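Local coordinates for protein Cas13d (uncultured Ruminococcus sp, PDB 6IV9) that binds a CRISPR RNA and, through its two HEPN domains, directs maturation of that RNA and cleavage of target RNA, at residues K378-F391 with E440-F454. The protein carries 2 engineered substitutions. Numbering follows the deposited sequence.
With nucleotides of chain B.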
loop_
_atom_site.group_PDB
_atom_site.type_symbol
_atom_site.label_atom_id
_atom_site.label_comp_id
_atom_site.label_asym_id
_atom_site.label_seq_id
_atom_site.Cartn_x
_atom_site.Cartn_y
_atom_site.Cartn_z
ATOM N N LYS A 378 -3.715 -17.667 -10.786
ATOM C CA LYS A 378 -3.614 -18.907 -9.986
ATOM C C LYS A 378 -4.016 -20.108 -10.841
ATOM O O LYS A 378 -3.396 -21.137 -10.709
ATOM C CB LYS A 378 -4.423 -18.791 -8.699
ATOM C CG LYS A 378 -4.077 -19.817 -7.640
ATOM C CD LYS A 378 -5.073 -19.873 -6.533
ATOM C CE LYS A 378 -4.518 -19.409 -5.213
ATOM N NZ LYS A 378 -3.329 -20.200 -4.819
ATOM N N LEU A 379 -5.054 -19.965 -11.657
ATOM C CA LEU A 379 -5.487 -21.081 -12.525
ATOM C C LEU A 379 -4.364 -21.411 -13.510
ATOM O O LEU A 379 -4.031 -22.574 -13.633
ATOM C CB LEU A 379 -6.747 -20.667 -13.278
ATOM C CG LEU A 379 -8.019 -20.631 -12.445
ATOM C CD1 LEU A 379 -9.128 -19.957 -13.212
ATOM C CD2 LEU A 379 -8.428 -22.027 -12.023
ATOM N N ARG A 380 -3.790 -20.394 -14.137
ATOM C CA ARG A 380 -2.690 -20.623 -15.102
ATOM C C ARG A 380 -1.508 -21.262 -14.371
ATOM O O ARG A 380 -0.926 -22.182 -14.905
ATOM C CB ARG A 380 -2.287 -19.309 -15.768
ATOM C CG ARG A 380 -1.053 -19.418 -16.643
ATOM C CD ARG A 380 0.154 -18.817 -15.981
ATOM N NE ARG A 380 -0.055 -17.396 -15.818
ATOM C CZ ARG A 380 0.652 -16.624 -15.023
ATOM N NH1 ARG A 380 1.601 -17.150 -14.279
ATOM N NH2 ARG A 380 0.416 -15.330 -14.982
ATOM N N GLU A 381 -1.193 -20.783 -13.174
ATOM C CA GLU A 381 -0.059 -21.354 -12.414
ATOM C C GLU A 381 -0.321 -22.833 -12.104
ATOM O O GLU A 381 0.596 -23.600 -12.198
ATOM C CB GLU A 381 0.173 -20.568 -11.130
ATOM C CG GLU A 381 0.923 -19.277 -11.335
ATOM C CD GLU A 381 1.022 -18.433 -10.076
ATOM O OE1 GLU A 381 1.891 -17.569 -10.027
ATOM O OE2 GLU A 381 0.224 -18.645 -9.149
ATOM N N LYS A 382 -1.532 -23.188 -11.702
ATOM C CA LYS A 382 -1.848 -24.603 -11.416
ATOM C C LYS A 382 -1.748 -25.425 -12.703
ATOM O O LYS A 382 -1.284 -26.546 -12.629
ATOM C CB LYS A 382 -3.210 -24.733 -10.740
ATOM C CG LYS A 382 -3.330 -24.026 -9.398
ATOM C CD LYS A 382 -3.758 -24.927 -8.264
ATOM C CE LYS A 382 -3.411 -24.403 -6.887
ATOM N NZ LYS A 382 -2.647 -25.384 -6.087
ATOM N N MET A 383 -2.196 -24.879 -13.828
ATOM C CA MET A 383 -2.139 -25.630 -15.101
ATOM C C MET A 383 -0.681 -25.923 -15.434
ATOM O O MET A 383 -0.385 -27.034 -15.826
ATOM C CB MET A 383 -2.754 -24.831 -16.253
ATOM C CG MET A 383 -4.251 -24.764 -16.229
ATOM S SD MET A 383 -4.922 -23.461 -17.252
ATOM C CE MET A 383 -4.961 -24.253 -18.852
ATOM N N LEU A 384 0.178 -24.930 -15.313
ATOM C CA LEU A 384 1.611 -25.117 -15.614
ATOM C C LEU A 384 2.284 -26.055 -14.617
ATOM O O LEU A 384 3.202 -26.739 -15.015
ATOM C CB LEU A 384 2.305 -23.763 -15.695
ATOM C CG LEU A 384 1.845 -22.906 -16.862
ATOM C CD1 LEU A 384 2.774 -21.738 -17.071
ATOM C CD2 LEU A 384 1.737 -23.735 -18.115
ATOM N N GLU A 385 1.909 -25.996 -13.348
ATOM C CA GLU A 385 2.570 -26.862 -12.348
ATOM C C GLU A 385 2.300 -28.340 -12.609
ATOM O O GLU A 385 3.221 -29.120 -12.534
ATOM C CB GLU A 385 1.997 -26.605 -10.963
ATOM C CG GLU A 385 2.493 -25.339 -10.327
ATOM C CD GLU A 385 1.667 -24.935 -9.120
ATOM O OE1 GLU A 385 1.657 -23.734 -8.799
ATOM O OE2 GLU A 385 1.033 -25.828 -8.511
ATOM N N GLU A 386 1.035 -28.698 -12.726
ATOM C CA GLU A 386 0.624 -30.097 -12.971
ATOM C C GLU A 386 0.858 -30.591 -14.398
ATOM O O GLU A 386 1.209 -31.749 -14.541
ATOM C CB GLU A 386 -0.848 -30.270 -12.627
ATOM C CG GLU A 386 -1.108 -30.191 -11.145
ATOM C CD GLU A 386 -0.077 -30.875 -10.269
ATOM O OE1 GLU A 386 0.582 -30.171 -9.472
ATOM O OE2 GLU A 386 0.053 -32.099 -10.376
ATOM N N TYR A 387 0.548 -29.787 -15.409
ATOM C CA TYR A 387 0.584 -30.351 -16.774
ATOM C C TYR A 387 1.529 -29.657 -17.747
ATOM O O TYR A 387 1.891 -30.303 -18.711
ATOM C CB TYR A 387 -0.820 -30.308 -17.366
ATOM C CG TYR A 387 -1.902 -30.679 -16.392
ATOM C CD1 TYR A 387 -2.167 -32.000 -16.102
ATOM C CD2 TYR A 387 -2.661 -29.711 -15.764
ATOM C CE1 TYR A 387 -3.152 -32.352 -15.203
ATOM C CE2 TYR A 387 -3.655 -30.044 -14.867
ATOM C CZ TYR A 387 -3.904 -31.372 -14.591
ATOM O OH TYR A 387 -4.877 -31.736 -13.717
ATOM N N GLY A 388 1.817 -28.384 -17.549
ATOM C CA GLY A 388 2.636 -27.648 -18.521
ATOM C C GLY A 388 3.965 -27.260 -17.945
ATOM O O GLY A 388 4.493 -26.267 -18.376
ATOM N N PHE A 389 4.534 -28.116 -17.104
ATOM C CA PHE A 389 5.786 -27.824 -16.365
ATOM C C PHE A 389 6.950 -27.560 -17.317
ATOM O O PHE A 389 7.879 -26.869 -16.931
ATOM C CB PHE A 389 6.076 -28.923 -15.349
ATOM C CG PHE A 389 5.742 -30.305 -15.830
ATOM C CD1 PHE A 389 6.655 -31.034 -16.570
ATOM C CD2 PHE A 389 4.515 -30.867 -15.553
ATOM C CE1 PHE A 389 6.348 -32.308 -17.010
ATOM C CE2 PHE A 389 4.207 -32.136 -15.999
ATOM C CZ PHE A 389 5.128 -32.857 -16.715
ATOM N N ARG A 390 6.861 -28.091 -18.531
ATOM C CA ARG A 390 7.893 -27.920 -19.587
ATOM C C ARG A 390 8.015 -26.435 -19.956
ATOM O O ARG A 390 9.109 -25.984 -20.243
ATOM C CB ARG A 390 7.562 -28.828 -20.769
ATOM C CG ARG A 390 7.210 -28.105 -22.053
ATOM C CD ARG A 390 6.694 -29.063 -23.106
ATOM N NE ARG A 390 5.500 -29.778 -22.693
ATOM C CZ ARG A 390 4.326 -29.686 -23.297
ATOM N NH1 ARG A 390 3.225 -30.077 -22.681
ATOM N NH2 ARG A 390 4.264 -29.182 -24.512
ATOM N N PHE A 391 6.900 -25.709 -19.902
ATOM C CA PHE A 391 6.813 -24.265 -20.232
ATOM C C PHE A 391 7.484 -23.431 -19.149
ATOM O O PHE A 391 7.727 -22.267 -19.375
ATOM C CB PHE A 391 5.357 -23.842 -20.366
ATOM C CG PHE A 391 4.617 -24.560 -21.455
ATOM C CD1 PHE A 391 5.211 -24.798 -22.676
ATOM C CD2 PHE A 391 3.341 -25.029 -21.244
ATOM C CE1 PHE A 391 4.526 -25.476 -23.668
ATOM C CE2 PHE A 391 2.659 -25.705 -22.234
ATOM C CZ PHE A 391 3.253 -25.924 -23.442
ATOM N N GLU A 440 -7.436 -24.429 -2.502
ATOM C CA GLU A 440 -6.374 -24.859 -3.446
ATOM C C GLU A 440 -6.900 -26.018 -4.294
ATOM O O GLU A 440 -6.639 -26.030 -5.478
ATOM C CB GLU A 440 -5.121 -25.273 -2.690
ATOM C CG GLU A 440 -4.410 -24.112 -2.040
ATOM C CD GLU A 440 -4.225 -22.914 -2.948
ATOM O OE1 GLU A 440 -3.319 -22.953 -3.783
ATOM O OE2 GLU A 440 -5.004 -21.956 -2.821
ATOM N N GLY A 441 -7.642 -26.933 -3.683
ATOM C CA GLY A 441 -8.224 -28.081 -4.392
ATOM C C GLY A 441 -9.193 -27.624 -5.458
ATOM O O GLY A 441 -9.241 -28.228 -6.501
ATOM N N ILE A 442 -9.968 -26.591 -5.171
ATOM C CA ILE A 442 -10.940 -26.079 -6.169
ATOM C C ILE A 442 -10.180 -25.519 -7.377
ATOM O O ILE A 442 -10.582 -25.776 -8.485
ATOM C CB ILE A 442 -11.895 -25.078 -5.506
ATOM C CG1 ILE A 442 -12.843 -25.791 -4.545
ATOM C CG2 ILE A 442 -12.642 -24.286 -6.549
ATOM C CD1 ILE A 442 -13.355 -24.941 -3.431
ATOM N N TYR A 443 -9.110 -24.773 -7.138
ATOM C CA TYR A 443 -8.301 -24.213 -8.242
ATOM C C TYR A 443 -7.675 -25.362 -9.037
ATOM O O TYR A 443 -7.651 -25.310 -10.247
ATOM C CB TYR A 443 -7.248 -23.262 -7.682
ATOM C CG TYR A 443 -7.738 -21.851 -7.503
ATOM C CD1 TYR A 443 -7.744 -20.973 -8.563
ATOM C CD2 TYR A 443 -8.225 -21.403 -6.293
ATOM C CE1 TYR A 443 -8.196 -19.679 -8.427
ATOM C CE2 TYR A 443 -8.688 -20.110 -6.137
ATOM C CZ TYR A 443 -8.669 -19.243 -7.210
ATOM O OH TYR A 443 -9.113 -17.973 -7.098
ATOM N N ALA A 444 -7.179 -26.367 -8.328
ATOM C CA ALA A 444 -6.549 -27.524 -8.992
ATOM C C ALA A 444 -7.576 -28.265 -9.858
ATOM O O ALA A 444 -7.259 -28.558 -10.993
ATOM C CB ALA A 444 -5.935 -28.407 -7.947
ATOM N N ASP A 445 -8.779 -28.514 -9.353
ATOM C CA ASP A 445 -9.803 -29.232 -10.154
ATOM C C ASP A 445 -10.148 -28.406 -11.394
ATOM O O ASP A 445 -10.275 -28.977 -12.452
ATOM C CB ASP A 445 -11.051 -29.544 -9.334
ATOM C CG ASP A 445 -10.807 -30.527 -8.209
ATOM O OD1 ASP A 445 -9.808 -31.234 -8.263
ATOM O OD2 ASP A 445 -11.608 -30.552 -7.285
ATOM N N GLU A 446 -10.292 -27.096 -11.240
ATOM C CA GLU A 446 -10.617 -26.216 -12.384
ATOM C C GLU A 446 -9.477 -26.245 -13.407
ATOM O O GLU A 446 -9.764 -26.270 -14.573
ATOM C CB GLU A 446 -10.931 -24.795 -11.933
ATOM C CG GLU A 446 -11.582 -23.965 -13.007
ATOM C CD GLU A 446 -13.030 -24.270 -13.336
ATOM O OE1 GLU A 446 -13.594 -25.147 -12.710
ATOM O OE2 GLU A 446 -13.582 -23.607 -14.200
ATOM N N ALA A 447 -8.232 -26.259 -12.945
ATOM C CA ALA A 447 -7.054 -26.275 -13.840
ATOM C C ALA A 447 -7.069 -27.551 -14.687
ATOM O O ALA A 447 -6.703 -27.498 -15.839
ATOM C CB ALA A 447 -5.796 -26.173 -13.033
ATOM N N ALA A 448 -7.486 -28.657 -14.088
ATOM C CA ALA A 448 -7.558 -29.941 -14.811
ATOM C C ALA A 448 -8.557 -29.822 -15.959
ATOM O O ALA A 448 -8.233 -30.262 -17.041
ATOM C CB ALA A 448 -7.976 -31.008 -13.850
ATOM N N LYS A 449 -9.734 -29.261 -15.714
ATOM C CA LYS A 449 -10.716 -29.090 -16.811
ATOM C C LYS A 449 -10.153 -28.120 -17.850
ATOM O O LYS A 449 -10.359 -28.338 -19.038
ATOM C CB LYS A 449 -12.055 -28.582 -16.278
ATOM C CG LYS A 449 -12.674 -29.420 -15.174
ATOM C CD LYS A 449 -14.020 -28.920 -14.741
ATOM C CE LYS A 449 -14.285 -29.094 -13.265
ATOM N NZ LYS A 449 -15.723 -29.308 -12.986
ATOM N N LEU A 450 -9.486 -27.065 -17.390
ATOM C CA LEU A 450 -8.929 -26.047 -18.309
ATOM C C LEU A 450 -7.849 -26.664 -19.196
ATOM O O LEU A 450 -7.780 -26.299 -20.335
ATOM C CB LEU A 450 -8.414 -24.857 -17.500
ATOM C CG LEU A 450 -9.504 -23.960 -16.918
ATOM C CD1 LEU A 450 -8.913 -22.905 -16.013
ATOM C CD2 LEU A 450 -10.320 -23.318 -18.015
ATOM N N TRP A 451 -7.038 -27.561 -18.663
ATOM C CA TRP A 451 -5.963 -28.178 -19.471
ATOM C C TRP A 451 -6.545 -28.969 -20.639
ATOM O O TRP A 451 -6.023 -28.849 -21.723
ATOM C CB TRP A 451 -5.097 -29.082 -18.616
ATOM C CG TRP A 451 -3.900 -29.553 -19.367
ATOM C CD1 TRP A 451 -3.623 -30.823 -19.754
ATOM C CD2 TRP A 451 -2.804 -28.750 -19.820
ATOM N NE1 TRP A 451 -2.429 -30.865 -20.405
ATOM C CE2 TRP A 451 -1.903 -29.612 -20.464
ATOM C CE3 TRP A 451 -2.496 -27.392 -19.744
ATOM C CZ2 TRP A 451 -0.717 -29.161 -21.026
ATOM C CZ3 TRP A 451 -1.324 -26.948 -20.300
ATOM C CH2 TRP A 451 -0.450 -27.819 -20.935
ATOM N N GLY A 452 -7.611 -29.719 -20.417
ATOM C CA GLY A 452 -8.191 -30.489 -21.524
ATOM C C GLY A 452 -8.656 -29.548 -22.606
ATOM O O GLY A 452 -8.545 -29.871 -23.777
ATOM N N LYS A 453 -9.258 -28.442 -22.200
ATOM C CA LYS A 453 -9.753 -27.426 -23.151
ATOM C C LYS A 453 -8.646 -26.618 -23.847
ATOM O O LYS A 453 -8.805 -26.347 -25.025
ATOM C CB LYS A 453 -10.724 -26.522 -22.402
ATOM C CG LYS A 453 -11.402 -25.461 -23.235
ATOM C CD LYS A 453 -12.193 -24.539 -22.368
ATOM C CE LYS A 453 -13.678 -24.590 -22.590
ATOM N NZ LYS A 453 -14.388 -24.209 -21.354
ATOM N N PHE A 454 -7.598 -26.212 -23.133
ATOM C CA PHE A 454 -6.597 -25.280 -23.716
ATOM C C PHE A 454 -5.214 -25.883 -23.952
ATOM O O PHE A 454 -4.349 -25.120 -24.360
ATOM C CB PHE A 454 -6.448 -24.055 -22.817
ATOM C CG PHE A 454 -7.658 -23.169 -22.823
ATOM C CD1 PHE A 454 -7.898 -22.318 -23.878
ATOM C CD2 PHE A 454 -8.573 -23.218 -21.798
ATOM C CE1 PHE A 454 -9.019 -21.515 -23.896
ATOM C CE2 PHE A 454 -9.693 -22.416 -21.816
ATOM C CZ PHE A 454 -9.909 -21.564 -22.861
ATOM P P C B 32 -10.676 -16.296 -3.936
ATOM O OP1 C B 32 -9.982 -17.413 -4.653
ATOM O OP2 C B 32 -10.093 -15.795 -2.696
ATOM O "O5'" C B 32 -10.922 -15.141 -4.975
ATOM C "C5'" C B 32 -10.000 -14.072 -5.229
ATOM C "C4'" C B 32 -10.680 -13.025 -6.042
ATOM O "O4'" C B 32 -11.708 -12.404 -5.243
ATOM C "C3'" C B 32 -9.781 -11.877 -6.444
ATOM O "O3'" C B 32 -9.071 -12.184 -7.638
ATOM C "C2'" C B 32 -10.776 -10.758 -6.647
ATOM O "O2'" C B 32 -11.429 -10.807 -7.897
ATOM C "C1'" C B 32 -11.743 -11.010 -5.501
ATOM N N1 C B 32 -11.373 -10.295 -4.259
ATOM C C2 C B 32 -11.488 -8.908 -4.227
ATOM O O2 C B 32 -11.832 -8.316 -5.254
ATOM N N3 C B 32 -11.210 -8.249 -3.084
ATOM C C4 C B 32 -10.847 -8.927 -1.993
ATOM N N4 C B 32 -10.601 -8.234 -0.880
ATOM C C5 C B 32 -10.793 -10.351 -1.974
ATOM C C6 C B 32 -11.058 -10.991 -3.123
HETATM O O HOH W 1 -4.870 -29.967 -11.645
#
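Two crossing helices packed knobs-into-holes, with a salt-bridge network at one end and an aromatic stack at the other, join 378-391 to 440-454: the axes of helix segments 378-386 and 440-454 cross at -70° with a closest approach of 8.5 Å, and small Ala447 lets the backbones close in beside Met383. Leu379, Lys382 and Met383 are the knobs. Met383 bends at its last torsion (chi3 84°), which brings CE 3.8 Å from Leu450 CB and up to the edge of the Trp451 indole.

At the network, Lys378 lays its CD over the centre of one face of the Tyr443 ring, a CH-pi contact. Its chain then bends, and NZ forms a salt bridge with Glu440, 2.9 Å from OE1 on the syn lone pair and more weakly bonded to OE2; Lys382 NZ adds a longer, weak salt bridge to OE1. The Tyr443 hydroxyl, at the far end of the same ring, donates to the RNA at OP1 of C32 of chain B (OH to OP1 2.7 Å), and the backbone N of Ser375 is its second partner.

Toward the other end of the contact, Tyr387 CB sits 3.4 Å from Trp451 CE2, over the indole face, and the phenol continues as an offset stack on the five-membered ring, planes 17° apart. A water 2.7 Å from Tyr387 OH donates to Ala444 O, while Phe391 CE2 meets the indole edge at CH2, 4.0 Å away. A serine in place of Trp451 would probably open a gap against Tyr387, taking away its stacking partner and the edge that Phe391 CE2 and Met383 CE meet.

Helix 400-418 lies against the same pair through Tyr415, which touches Leu379 and Leu450 and hydrogen-bonds Glu446, while Leu430 of helix 420-432 packs on Tyr443; further along helix 436-464, Phe458 meets both Met383 and Trp451.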